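PDB 1O65: protein YiiM, which is of unknown function but carries a MOSC domain, consistent with a molybdenum-binding oxidoreductase acting on nitrogenous compounds. Local coordinates for residues His76-Trp80 and Leu147-Lys153; Gln127-Pro131 and Val154-Tyr158; Glu43-Glu48 and Val160-Val166; Asp18-Gly22 and Lys37-Asp41. Residue numbers count along the deposited sequence, not the author numbering.

Contact 1. Residues His76-Trp80 and Leu147-Lys153; sequences HYLYW and LMQNTGK
Lys-153 lays its aliphatic chain across two aromatic rings of helix 75-83, a CH-pi and cation-pi arrangement inside the MOSC domain. Its CB sits 3.7 Å from the His-76 ring centroid, almost on the ring normal, and its CE stands 3.4 Å above the Tyr-79 centroid. Lys-153 NZ follows at 4.1 Å from the Tyr-79 centroid, 21° off the normal, and makes the cation-pi contact. Its chi1 and chi4 are m, with chi2 and chi3 t, so the chain is straight between its two bent ends. Residues 76-80 are helical throughout; 147-151 form the last part of helix 144-151, and Gly-152 is the first to leave helical angles, with positive phi (85/5), before Lys-153 (-84/74), a loop residue. The two helical segments point 117° apart with axes 13.0 Å from each other, a gap filled by side chains. Tyr-79 (t) points toward the other segment, its OH 3.7 Å from Thr-151 CG2. The CA-to-CB bond of Trp-80 (m) points sideways, but the six-membered ring comes nearer: its CH2 lies 3.8 Å from Leu-147 CB, and its CZ2 4.1 Å from Met-148 CG. Phe-91 and Phe-96 also meet the Trp-80 ring, while Tyr-72 OH accepts from Trp-80 NE1 and donates to Lys-153 O, and Glu-107 bonds His-76 NE2. One water joins the two segments, accepting from Lys-153 NZ at 2.8 Å and lying 3.0 Å from His-76 ND1.

Contact 2. Residues Gln127-Pro131 and Val154-Tyr158; sequences QPRSP and VGWLY
Two backbone hydrogen bonds join the end of strand 121-128 to the start of strand 156-160, neighbours in the curled mixed sheet of the MOSC domain. Leu-157 N donates to Gln-127 O at 2.8 Å, and Arg-129 N to Gly-155 O at 2.9 Å, nearly straight. Between them Pro-128 and Trp-156 form an antiparallel non-hydrogen-bonded pair, their CA atoms 4.1 Å apart; Pro-128 has no amide hydrogen to give. End to end, the touching parts run 136° apart. Gln-127 and Trp-156 are extended (-177/159 and -153/167), whereas Gly-155, at 81/-174, takes a positive phi that would jam a CB against the preceding carbonyl.

Apolar packing comes from Val-154 (m), whose CG2 lies 4.1 Å from Pro-128 CB and CG1 4.0 Å from Pro-131 CD. On the sheet face shared by Gln-127 (p) and Leu-157 (m, t), NE2 of the former approaches CD1 of the latter to 3.6 Å.

Among side-chain polar links, Gln-127 NE2 bonds Pro-128 O at 3.1 Å, and its OE1 reaches Ser-210. Trp-156 NE1 donates to Tyr-158 OH at 2.9 Å, while the Trp-156 ring stacks on His-71. Arg-129 NH2 bonds Phe-96 O, and a water bridges Arg-129 NH1 (2.8 Å) to Val-154 O (2.5 Å). Pairing thus passes from strand into loop on main-chain bonds, and the guanidinium serves Phe-96 O directly and Val-154 O through water.

Contact 3. Residues Glu43-Glu48 and Val160-Val166; sequences ELMLTE and VIAPGKV
Four backbone hydrogen bonds hold strand 43-47 against strand 164-167. Leu-44 and Val-166 exchange two, Leu-44 N to Val-166 O at 3.1 Å and Val-166 N to Leu-44 O at 2.9 Å; Leu-46 and Gly-164 exchange the next two, Leu-46 N to Gly-164 O at 2.8 Å and Gly-164 N to Leu-46 O at 3.0 Å. Met-45 and Lys-165 lie between them as a non-hydrogen-bonded pair, CA to CA 4.4 Å. Beyond the strand pairing, a water receives Val-160 N (2.7 Å) and donates to Glu-48 O (2.5 Å). At the other end a long salt bridge sets Glu-43 OE2 3.8 Å from Lys-165 NZ. The strand segments run antiparallel, 137° between directions, with axes 4.5 Å apart at closest; they belong to a three-stranded antiparallel sheet with 43-47 in the middle and 50-51 beyond it. The chain leaves strand 156-160, turns a corner at Ile-161, and forms a classic beta bulge there, with Ile-161 and Ala-162 both opposite Leu-122. Leu-44 (p, t), Leu-46 (t, p) and Val-166 (m) share the inner face with Leu-51 and Trp-118: Leu-44 CD2 to Val-166 CG2 is 3.9 Å, and Leu-46 CB to Val-166 CG1 is also 3.9 Å. Leu-46 CD1 reaches Val-160 CG2 at 3.5 Å. On the Met-45 and Lys-165 face, Met-45 (t, p, t) folds its CE to 4.0 Å from Pro-163 CB.

Contact 4. Residues Asp18-Gly22 and Lys37-Asp41; sequences DVYTG and KIQVD
Tyr-20, Lys-37 and Gln-39 bury the largest areas where strand 14-21 meets 38-40, the next strand in the chain, antiparallel in the mixed sheet of this MOSC protein. Tyr-20 (m) and Gln-39 (t, t) form an antiparallel non-hydrogen-bonded pair, CA atoms 4.3 Å apart, and project to the same face. Gln-39 CG lies over the Tyr-20 ring, with Gln-39 CB 3.7 Å from Tyr-20 CE2. Lys-37 (m) packs beside them, its CB 3.8 Å from Tyr-20 CB, while its NZ forms a salt bridge to Asp-54. Main-chain bonds fix this register: Val-40 N to Val-19 O at 3.0 Å, then Thr-21 N to Ile-38 O at 3.1 Å and Ile-38 N to Thr-21 O at 2.7 Å. The segments are extended, their directions 129° apart and axes 4.5 Å at closest approach. Val-19, Thr-21 and Val-40 occupy the opposite face, where Thr-21 OG1 comes 3.6 Å from Val-40 CG2 and Leu-51 packs on Val-19 and Thr-21. A water accepts from Val-19 N (3.0 Å) and Gln-39 NE2 (2.8 Å) and donates to Val-40 O (2.7 Å). It thus stands in for a second Val-19 to Val-40 bond, from N to O, while Tyr-20 meets aliphatic carbons of Gln-39 and Lys-37.

In the fold
From the N terminus, contact 4 closes first, pairing 18-22 with 37-41 around a span that is largely not modelled. Strand 43-47 follows directly and opens contact 3, which waits more than a hundred residues for 160-166; the two contacts are in series. Contacts 1 and 2 both nest inside the loop of contact 3 and cross each other, since 127-131 lies between 76-80 and 147-153, and 154-158 comes after. They touch where Met-148 and Gln-149 pack on Pro-131 and Val-154, so helix 144-151 is tied to the central sheet. Contacts 2 and 4 reach that same mixed sheet, about 18 Å apart between centres, whereas contact 3 pairs two strands of the separate three-stranded sheet.

Contact 1. Residues His76-Trp80 and Leu147-Lys153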
loop_
_atom_site.group_PDB
_atom_site.type_symbol
_atom_site.label_atom_id
_atom_site.label_comp_id
_atom_site.label_asym_id
_atom_site.label_seq_id
_atom_site.Cartn_x
_atom_site.Cartn_y
_atom_site.Cartn_z
ATOM N N HIS A 76 -2.960 -11.513 4.675
ATOM C CA HIS A 76 -2.539 -12.129 3.435
ATOM C C HIS A 76 -1.506 -13.221 3.579
ATOM O O HIS A 76 -1.349 -14.010 2.638
ATOM C CB HIS A 76 -2.047 -11.109 2.400
ATOM C CG HIS A 76 -3.014 -10.020 2.084
ATOM N ND1 HIS A 76 -4.377 -10.204 2.119
ATOM C CD2 HIS A 76 -2.809 -8.732 1.728
ATOM C CE1 HIS A 76 -4.979 -9.063 1.840
ATOM N NE2 HIS A 76 -4.035 -8.158 1.575
ATOM N N TYR A 77 -0.730 -13.266 4.647
ATOM C CA TYR A 77 0.251 -14.334 4.842
ATOM C C TYR A 77 -0.464 -15.669 5.019
ATOM O O TYR A 77 0.019 -16.711 4.542
ATOM C CB TYR A 77 1.188 -14.037 6.026
ATOM C CG TYR A 77 2.142 -12.892 5.718
ATOM C CD1 TYR A 77 2.917 -12.921 4.572
ATOM C CD2 TYR A 77 2.207 -11.757 6.534
ATOM C CE1 TYR A 77 3.789 -11.890 4.279
ATOM C CE2 TYR A 77 3.059 -10.712 6.234
ATOM C CZ TYR A 77 3.853 -10.787 5.106
ATOM O OH TYR A 77 4.707 -9.771 4.784
ATOM N N LEU A 78 -1.597 -15.666 5.727
ATOM C CA LEU A 78 -2.388 -16.897 5.847
ATOM C C LEU A 78 -2.687 -17.422 4.435
ATOM O O LEU A 78 -2.416 -18.578 4.102
ATOM C CB LEU A 78 -3.715 -16.628 6.556
ATOM C CG LEU A 78 -3.601 -16.151 8.014
ATOM C CD1 LEU A 78 -4.975 -15.712 8.526
ATOM C CD2 LEU A 78 -3.023 -17.265 8.886
ATOM N N TYR A 79 -3.247 -16.561 3.581
ATOM C CA TYR A 79 -3.525 -16.964 2.215
ATOM C C TYR A 79 -2.276 -17.464 1.493
ATOM O O TYR A 79 -2.309 -18.510 0.830
ATOM C CB TYR A 79 -4.174 -15.819 1.434
ATOM C CG TYR A 79 -4.362 -16.155 -0.041
ATOM C CD1 TYR A 79 -5.484 -16.814 -0.497
ATOM C CD2 TYR A 79 -3.392 -15.806 -0.962
ATOM C CE1 TYR A 79 -5.628 -17.120 -1.839
ATOM C CE2 TYR A 79 -3.539 -16.088 -2.301
ATOM C CZ TYR A 79 -4.649 -16.754 -2.738
ATOM O OH TYR A 79 -4.776 -17.047 -4.081
ATOM N N TRP A 80 -1.149 -16.759 1.565
ATOM C CA TRP A 80 0.034 -17.221 0.836
ATOM C C TRP A 80 0.582 -18.523 1.381
ATOM O O TRP A 80 0.902 -19.419 0.583
ATOM C CB TRP A 80 1.113 -16.152 0.742
ATOM C CG TRP A 80 0.665 -14.920 0.010
ATOM C CD1 TRP A 80 0.648 -13.656 0.497
ATOM C CD2 TRP A 80 0.148 -14.850 -1.333
ATOM N NE1 TRP A 80 0.141 -12.800 -0.451
ATOM C CE2 TRP A 80 -0.161 -13.501 -1.586
ATOM C CE3 TRP A 80 -0.071 -15.782 -2.346
ATOM C CZ2 TRP A 80 -0.676 -13.060 -2.815
ATOM C CZ3 TRP A 80 -0.560 -15.350 -3.570
ATOM C CH2 TRP A 80 -0.874 -13.994 -3.801
ATOM N N LEU A 147 0.331 -13.027 -9.260
ATOM C CA LEU A 147 -0.591 -13.510 -8.239
ATOM C C LEU A 147 -1.055 -12.363 -7.355
ATOM O O LEU A 147 -2.263 -12.171 -7.226
ATOM C CB LEU A 147 0.069 -14.646 -7.465
ATOM C CG LEU A 147 -0.333 -16.088 -7.694
ATOM C CD1 LEU A 147 -0.986 -16.395 -9.038
ATOM C CD2 LEU A 147 0.918 -16.982 -7.549
ATOM N N MET A 148 -0.160 -11.567 -6.756
ATOM C CA MET A 148 -0.613 -10.447 -5.930
ATOM C C MET A 148 -1.578 -9.541 -6.690
ATOM O O MET A 148 -2.665 -9.221 -6.196
ATOM C CB MET A 148 0.499 -9.554 -5.406
ATOM C CG MET A 148 1.640 -10.207 -4.687
ATOM S SD MET A 148 2.920 -9.037 -4.245
ATOM C CE MET A 148 2.016 -7.857 -3.246
ATOM N N GLN A 149 -1.176 -9.118 -7.894
ATOM C CA GLN A 149 -2.042 -8.233 -8.685
ATOM C C GLN A 149 -3.399 -8.860 -9.000
ATOM O O GLN A 149 -4.443 -8.178 -8.870
ATOM C CB GLN A 149 -1.336 -7.766 -9.947
ATOM C CG GLN A 149 -2.099 -6.653 -10.682
ATOM C CD GLN A 149 -1.445 -6.401 -12.030
ATOM O OE1 GLN A 149 -0.418 -5.736 -12.122
ATOM N NE2 GLN A 149 -2.035 -6.978 -13.068
ATOM N N ASN A 150 -3.422 -10.123 -9.377
ATOM C CA ASN A 150 -4.665 -10.816 -9.680
ATOM C C ASN A 150 -5.608 -10.957 -8.487
ATOM O O ASN A 150 -6.809 -10.777 -8.597
ATOM C CB ASN A 150 -4.379 -12.217 -10.239
ATOM C CG ASN A 150 -3.846 -12.264 -11.647
ATOM O OD1 ASN A 150 -3.735 -11.263 -12.354
ATOM N ND2 ASN A 150 -3.471 -13.468 -12.103
ATOM N N THR A 151 -5.092 -11.211 -7.287
ATOM C CA THR A 151 -5.969 -11.404 -6.125
ATOM C C THR A 151 -6.320 -10.084 -5.465
ATOM O O THR A 151 -7.232 -9.950 -4.664
ATOM C CB THR A 151 -5.257 -12.305 -5.100
ATOM O OG1 THR A 151 -4.013 -11.663 -4.710
ATOM C CG2 THR A 151 -5.016 -13.677 -5.700
ATOM N N GLY A 152 -5.504 -9.069 -5.786
ATOM C CA GLY A 152 -5.735 -7.743 -5.188
ATOM C C GLY A 152 -5.068 -7.666 -3.827
ATOM O O GLY A 152 -5.185 -6.641 -3.150
ATOM N N LYS A 153 -4.326 -8.694 -3.427
ATOM C CA LYS A 153 -3.669 -8.723 -2.120
ATOM C C LYS A 153 -2.341 -7.983 -2.223
ATOM O O LYS A 153 -1.278 -8.595 -2.147
ATOM C CB LYS A 153 -3.461 -10.176 -1.670
ATOM C CG LYS A 153 -4.784 -10.952 -1.619
ATOM C CD LYS A 153 -4.528 -12.405 -1.210
ATOM C CE LYS A 153 -5.709 -13.308 -1.521
ATOM N NZ LYS A 153 -6.823 -13.125 -0.549
HETATM O O HOH W 1 -5.995 -12.677 2.036
#

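Contact 2. Residues Gln127-Pro131 and Val154-Tyr158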
loop_
_atom_site.group_PDB
_atom_site.type_symbol
_atom_site.label_atom_id
_atom_site.label_comp_id
_atom_site.label_asym_id
_atom_site.label_seq_id
_atom_site.Cartn_x
_atom_site.Cartn_y
_atom_site.Cartn_z
ATOM N N GLN A 127 -2.122 5.245 -2.555
ATOM C CA GLN A 127 -2.326 4.318 -3.669
ATOM C C GLN A 127 -2.173 2.873 -3.200
ATOM O O GLN A 127 -1.554 2.609 -2.164
ATOM C CB GLN A 127 -1.257 4.546 -4.765
ATOM C CG GLN A 127 0.167 4.286 -4.264
ATOM C CD GLN A 127 1.180 4.255 -5.404
ATOM O OE1 GLN A 127 1.567 5.266 -5.986
ATOM N NE2 GLN A 127 1.592 3.046 -5.792
ATOM N N PRO A 128 -2.745 1.957 -3.970
ATOM C CA PRO A 128 -2.547 0.523 -3.695
ATOM C C PRO A 128 -1.095 0.225 -4.022
ATOM O O PRO A 128 -0.489 1.052 -4.724
ATOM C CB PRO A 128 -3.511 -0.180 -4.613
ATOM C CG PRO A 128 -4.416 0.856 -5.181
ATOM C CD PRO A 128 -3.723 2.186 -5.039
ATOM N N ARG A 129 -0.443 -0.717 -3.367
ATOM C CA ARG A 129 0.942 -1.049 -3.689
ATOM C C ARG A 129 0.949 -1.834 -5.012
ATOM O O ARG A 129 0.118 -2.722 -5.231
ATOM C CB ARG A 129 1.592 -1.822 -2.551
ATOM C CG ARG A 129 3.081 -2.173 -2.752
ATOM C CD ARG A 129 3.198 -3.557 -3.410
ATOM N NE ARG A 129 4.560 -4.079 -3.291
ATOM C CZ ARG A 129 5.080 -4.593 -2.174
ATOM N NH1 ARG A 129 4.347 -4.661 -1.056
ATOM N NH2 ARG A 129 6.346 -4.996 -2.183
ATOM N N SER A 130 1.833 -1.487 -5.894
ATOM C CA SER A 130 2.045 -2.056 -7.207
ATOM C C SER A 130 3.034 -3.216 -7.239
ATOM O O SER A 130 4.239 -2.986 -7.314
ATOM C CB SER A 130 2.676 -0.961 -8.104
ATOM O OG SER A 130 1.768 -0.426 -9.014
ATOM N N PRO A 131 2.568 -4.446 -7.338
ATOM C CA PRO A 131 3.453 -5.601 -7.421
ATOM C C PRO A 131 4.496 -5.416 -8.519
ATOM O O PRO A 131 4.211 -4.942 -9.618
ATOM C CB PRO A 131 2.549 -6.772 -7.722
ATOM C CG PRO A 131 1.193 -6.254 -7.920
ATOM C CD PRO A 131 1.153 -4.822 -7.498
ATOM N N VAL A 154 -2.436 -6.644 -2.292
ATOM C CA VAL A 154 -1.226 -5.861 -2.556
ATOM C C VAL A 154 -0.836 -4.924 -1.444
ATOM O O VAL A 154 0.354 -4.592 -1.325
ATOM C CB VAL A 154 -1.420 -5.069 -3.862
ATOM C CG1 VAL A 154 -1.762 -5.991 -5.022
ATOM C CG2 VAL A 154 -2.534 -4.017 -3.691
ATOM N N GLY A 155 -1.764 -4.567 -0.547
ATOM C CA GLY A 155 -1.311 -3.587 0.474
ATOM C C GLY A 155 -1.383 -2.191 -0.160
ATOM O O GLY A 155 -1.937 -2.022 -1.238
ATOM N N TRP A 156 -0.910 -1.179 0.542
ATOM C CA TRP A 156 -1.028 0.194 0.054
ATOM C C TRP A 156 0.077 1.087 0.597
ATOM O O TRP A 156 0.746 0.744 1.564
ATOM C CB TRP A 156 -2.392 0.768 0.475
ATOM C CG TRP A 156 -2.630 0.635 1.948
ATOM C CD1 TRP A 156 -2.274 1.518 2.925
ATOM C CD2 TRP A 156 -3.263 -0.470 2.601
ATOM N NE1 TRP A 156 -2.678 1.037 4.147
ATOM C CE2 TRP A 156 -3.269 -0.188 3.982
ATOM C CE3 TRP A 156 -3.817 -1.680 2.159
ATOM C CZ2 TRP A 156 -3.796 -1.073 4.924
ATOM C CZ3 TRP A 156 -4.335 -2.559 3.094
ATOM C CH2 TRP A 156 -4.322 -2.247 4.454
ATOM N N LEU A 157 0.226 2.285 -0.001
ATOM C CA LEU A 157 1.309 3.158 0.467
ATOM C C LEU A 157 0.703 4.378 1.133
ATOM O O LEU A 157 -0.498 4.600 0.950
ATOM C CB LEU A 157 2.199 3.581 -0.697
ATOM C CG LEU A 157 2.742 2.494 -1.611
ATOM C CD1 LEU A 157 3.533 3.047 -2.776
ATOM C CD2 LEU A 157 3.601 1.508 -0.784
ATOM N N TYR A 158 1.507 5.137 1.861
ATOM C CA TYR A 158 1.009 6.358 2.465
ATOM C C TYR A 158 1.890 7.572 2.104
ATOM O O TYR A 158 3.073 7.390 1.831
ATOM C CB TYR A 158 1.032 6.294 3.991
ATOM C CG TYR A 158 0.188 5.268 4.676
ATOM C CD1 TYR A 158 0.688 3.988 4.925
ATOM C CD2 TYR A 158 -1.088 5.560 5.111
ATOM C CE1 TYR A 158 -0.068 3.039 5.584
ATOM C CE2 TYR A 158 -1.858 4.620 5.782
ATOM C CZ TYR A 158 -1.348 3.369 5.999
ATOM O OH TYR A 158 -2.066 2.402 6.655
HETATM O O HOH W 2 2.130 -3.625 0.227
#

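Contact 3. Residues Glu43-Glu48 and Val160-Val166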
loop_
_atom_site.group_PDB
_atom_site.type_symbol
_atom_site.label_atom_id
_atom_site.label_comp_id
_atom_site.label_asym_id
_atom_site.label_seq_id
_atom_site.Cartn_x
_atom_site.Cartn_y
_atom_site.Cartn_z
ATOM N N GLU A 43 10.659 4.265 19.581
ATOM C CA GLU A 43 10.112 5.348 18.780
ATOM C C GLU A 43 11.186 5.859 17.817
ATOM O O GLU A 43 12.369 5.605 18.018
ATOM C CB GLU A 43 9.532 6.470 19.593
ATOM C CG GLU A 43 10.505 7.225 20.456
ATOM C CD GLU A 43 9.789 8.169 21.414
ATOM O OE1 GLU A 43 8.702 7.811 21.906
ATOM O OE2 GLU A 43 10.331 9.260 21.649
ATOM N N LEU A 44 10.699 6.406 16.722
ATOM C CA LEU A 44 11.495 6.971 15.660
ATOM C C LEU A 44 10.702 8.059 14.921
ATOM O O LEU A 44 9.477 8.149 14.913
ATOM C CB LEU A 44 12.050 5.946 14.691
ATOM C CG LEU A 44 11.122 5.137 13.805
ATOM C CD1 LEU A 44 11.882 4.038 13.077
ATOM C CD2 LEU A 44 9.952 4.525 14.579
ATOM N N MET A 45 11.460 8.939 14.297
ATOM C CA MET A 45 10.977 10.067 13.551
ATOM C C MET A 45 10.462 9.661 12.173
ATOM O O MET A 45 11.086 8.878 11.440
ATOM C CB MET A 45 12.132 11.073 13.427
ATOM C CG MET A 45 11.723 12.404 12.836
ATOM S SD MET A 45 10.415 13.252 13.763
ATOM C CE MET A 45 9.804 14.302 12.433
ATOM N N LEU A 46 9.219 10.056 11.885
ATOM C CA LEU A 46 8.670 9.785 10.549
ATOM C C LEU A 46 8.766 11.102 9.765
ATOM O O LEU A 46 8.129 12.091 10.158
ATOM C CB LEU A 46 7.244 9.259 10.591
ATOM C CG LEU A 46 6.448 9.294 9.287
ATOM C CD1 LEU A 46 7.150 8.581 8.133
ATOM C CD2 LEU A 46 5.050 8.711 9.462
ATOM N N THR A 47 9.606 11.119 8.738
ATOM C CA THR A 47 9.775 12.340 7.941
ATOM C C THR A 47 8.966 12.271 6.662
ATOM O O THR A 47 8.409 11.226 6.331
ATOM C CB THR A 47 11.258 12.619 7.619
ATOM O OG1 THR A 47 11.345 13.951 7.051
ATOM C CG2 THR A 47 11.841 11.663 6.613
ATOM N N GLU A 48 8.944 13.319 5.865
ATOM C CA GLU A 48 8.228 13.370 4.606
ATOM C C GLU A 48 8.438 12.139 3.731
ATOM O O GLU A 48 7.519 11.614 3.132
ATOM C CB GLU A 48 8.730 14.579 3.784
ATOM C CG GLU A 48 8.150 14.613 2.372
ATOM C CD GLU A 48 8.517 15.865 1.606
ATOM O OE1 GLU A 48 9.684 15.980 1.170
ATOM O OE2 GLU A 48 7.652 16.742 1.407
ATOM N N VAL A 160 3.109 11.242 3.756
ATOM C CA VAL A 160 3.179 11.741 5.134
ATOM C C VAL A 160 2.609 13.144 5.157
ATOM O O VAL A 160 3.174 14.054 4.575
ATOM C CB VAL A 160 4.611 11.618 5.669
ATOM C CG1 VAL A 160 4.805 12.352 6.987
ATOM C CG2 VAL A 160 4.945 10.130 5.890
ATOM N N ILE A 161 1.456 13.322 5.815
ATOM C CA ILE A 161 0.815 14.617 5.914
ATOM C C ILE A 161 1.508 15.474 6.968
ATOM O O ILE A 161 1.733 16.652 6.729
ATOM C CB ILE A 161 -0.680 14.495 6.223
ATOM C CG1 ILE A 161 -1.431 13.697 5.153
ATOM C CG2 ILE A 161 -1.295 15.885 6.436
ATOM C CD1 ILE A 161 -1.213 14.126 3.727
ATOM N N ALA A 162 1.801 14.941 8.134
ATOM C CA ALA A 162 2.514 15.696 9.163
ATOM C C ALA A 162 3.589 14.782 9.776
ATOM O O ALA A 162 3.260 13.740 10.364
ATOM C CB ALA A 162 1.640 16.212 10.283
ATOM N N PRO A 163 4.838 15.193 9.580
ATOM C CA PRO A 163 5.953 14.429 10.122
ATOM C C PRO A 163 5.966 14.466 11.629
ATOM O O PRO A 163 5.401 15.381 12.255
ATOM C CB PRO A 163 7.196 15.029 9.489
ATOM C CG PRO A 163 6.757 15.936 8.418
ATOM C CD PRO A 163 5.266 16.079 8.471
ATOM N N GLY A 164 6.474 13.415 12.265
ATOM C CA GLY A 164 6.518 13.394 13.723
ATOM C C GLY A 164 7.017 12.077 14.291
ATOM O O GLY A 164 7.282 11.121 13.555
ATOM N N LYS A 165 7.218 12.037 15.607
ATOM C CA LYS A 165 7.645 10.831 16.276
ATOM C C LYS A 165 6.460 9.853 16.271
ATOM O O LYS A 165 5.318 10.251 16.453
ATOM C CB LYS A 165 8.078 11.054 17.720
ATOM C CG LYS A 165 9.563 11.215 17.971
ATOM C CD LYS A 165 9.817 11.316 19.474
ATOM C CE LYS A 165 11.224 11.756 19.802
ATOM N NZ LYS A 165 12.244 11.157 18.900
ATOM N N VAL A 166 6.775 8.611 15.972
ATOM C CA VAL A 166 5.811 7.524 15.900
ATOM C C VAL A 166 6.466 6.331 16.603
ATOM O O VAL A 166 7.648 6.453 16.966
ATOM C CB VAL A 166 5.546 7.118 14.431
ATOM C CG1 VAL A 166 4.938 8.245 13.604
ATOM C CG2 VAL A 166 6.846 6.657 13.776
HETATM O O HOH W 3 5.182 12.035 2.269
#

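Contact 4. Residues Asp18-Gly22 and Lys37-Asp41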
loop_
_atom_site.group_PDB
_atom_site.type_symbol
_atom_site.label_atom_id
_atom_site.label_comp_id
_atom_site.label_asym_id
_atom_site.label_seq_id
_atom_site.Cartn_x
_atom_site.Cartn_y
_atom_site.Cartn_z
ATOM N N ASP A 18 2.973 -3.145 13.941
ATOM C CA ASP A 18 4.383 -3.531 13.993
ATOM C C ASP A 18 5.099 -2.739 12.889
ATOM O O ASP A 18 4.553 -2.626 11.783
ATOM C CB ASP A 18 4.520 -5.037 13.741
ATOM C CG ASP A 18 4.004 -5.845 14.919
ATOM O OD1 ASP A 18 4.091 -5.333 16.065
ATOM O OD2 ASP A 18 3.533 -6.969 14.724
ATOM N N VAL A 19 6.261 -2.210 13.197
ATOM C CA VAL A 19 7.060 -1.346 12.359
ATOM C C VAL A 19 8.357 -1.996 11.916
ATOM O O VAL A 19 9.049 -2.629 12.721
ATOM C CB VAL A 19 7.461 -0.069 13.160
ATOM C CG1 VAL A 19 8.146 0.943 12.245
ATOM C CG2 VAL A 19 6.284 0.524 13.886
ATOM N N TYR A 20 8.679 -1.925 10.632
ATOM C CA TYR A 20 9.884 -2.515 10.080
ATOM C C TYR A 20 10.620 -1.524 9.184
ATOM O O TYR A 20 9.995 -0.716 8.496
ATOM C CB TYR A 20 9.646 -3.776 9.249
ATOM C CG TYR A 20 8.950 -4.900 9.991
ATOM C CD1 TYR A 20 7.574 -4.865 10.153
ATOM C CD2 TYR A 20 9.658 -5.963 10.548
ATOM C CE1 TYR A 20 6.912 -5.856 10.847
ATOM C CE2 TYR A 20 9.001 -6.970 11.233
ATOM C CZ TYR A 20 7.635 -6.919 11.375
ATOM O OH TYR A 20 6.942 -7.898 12.038
ATOM N N THR A 21 11.943 -1.483 9.285
ATOM C CA THR A 21 12.744 -0.628 8.438
ATOM C C THR A 21 14.038 -1.380 8.071
ATOM O O THR A 21 14.393 -2.350 8.727
ATOM C CB THR A 21 13.160 0.713 9.048
ATOM O OG1 THR A 21 14.059 0.456 10.132
ATOM C CG2 THR A 21 11.993 1.556 9.517
ATOM N N GLY A 22 14.671 -0.910 7.018
ATOM C CA GLY A 22 15.919 -1.452 6.526
ATOM C C GLY A 22 16.405 -0.660 5.316
ATOM O O GLY A 22 15.768 0.302 4.902
ATOM N N LYS A 37 13.782 -6.265 6.006
ATOM C CA LYS A 37 13.710 -5.169 6.950
ATOM C C LYS A 37 13.658 -5.712 8.382
ATOM O O LYS A 37 13.088 -6.765 8.638
ATOM C CB LYS A 37 12.442 -4.343 6.715
ATOM C CG LYS A 37 12.372 -3.696 5.351
ATOM C CD LYS A 37 10.944 -3.297 5.013
ATOM C CE LYS A 37 10.849 -1.793 4.822
ATOM N NZ LYS A 37 11.858 -1.333 3.814
ATOM N N ILE A 38 14.166 -4.943 9.322
ATOM C CA ILE A 38 14.194 -5.380 10.716
ATOM C C ILE A 38 13.190 -4.640 11.588
ATOM O O ILE A 38 13.023 -3.429 11.489
ATOM C CB ILE A 38 15.625 -5.209 11.277
ATOM C CG1 ILE A 38 16.584 -6.167 10.558
ATOM C CG2 ILE A 38 15.650 -5.486 12.767
ATOM C CD1 ILE A 38 17.264 -5.571 9.345
ATOM N N GLN A 39 12.511 -5.376 12.473
ATOM C CA GLN A 39 11.545 -4.789 13.385
ATOM C C GLN A 39 12.151 -3.734 14.312
ATOM O O GLN A 39 13.248 -3.868 14.846
ATOM C CB GLN A 39 10.840 -5.868 14.225
ATOM C CG GLN A 39 9.653 -5.349 14.994
ATOM C CD GLN A 39 8.634 -6.336 15.473
ATOM O OE1 GLN A 39 8.862 -7.525 15.688
ATOM N NE2 GLN A 39 7.397 -5.866 15.678
ATOM N N VAL A 40 11.454 -2.622 14.431
ATOM C CA VAL A 40 11.837 -1.481 15.272
ATOM C C VAL A 40 10.967 -1.536 16.523
ATOM O O VAL A 40 9.743 -1.655 16.414
ATOM C CB VAL A 40 11.635 -0.175 14.494
ATOM C CG1 VAL A 40 11.769 1.069 15.347
ATOM C CG2 VAL A 40 12.632 -0.132 13.335
ATOM N N ASP A 41 11.567 -1.443 17.705
ATOM C CA ASP A 41 10.784 -1.589 18.928
ATOM C C ASP A 41 10.492 -0.291 19.642
ATOM O O ASP A 41 9.505 -0.232 20.386
ATOM C CB ASP A 41 11.516 -2.540 19.901
ATOM C CG ASP A 41 11.519 -3.945 19.319
ATOM O OD1 ASP A 41 10.427 -4.356 18.854
ATOM O OD2 ASP A 41 12.582 -4.600 19.293
HETATM O O HOH W 4 7.522 -3.115 15.789
#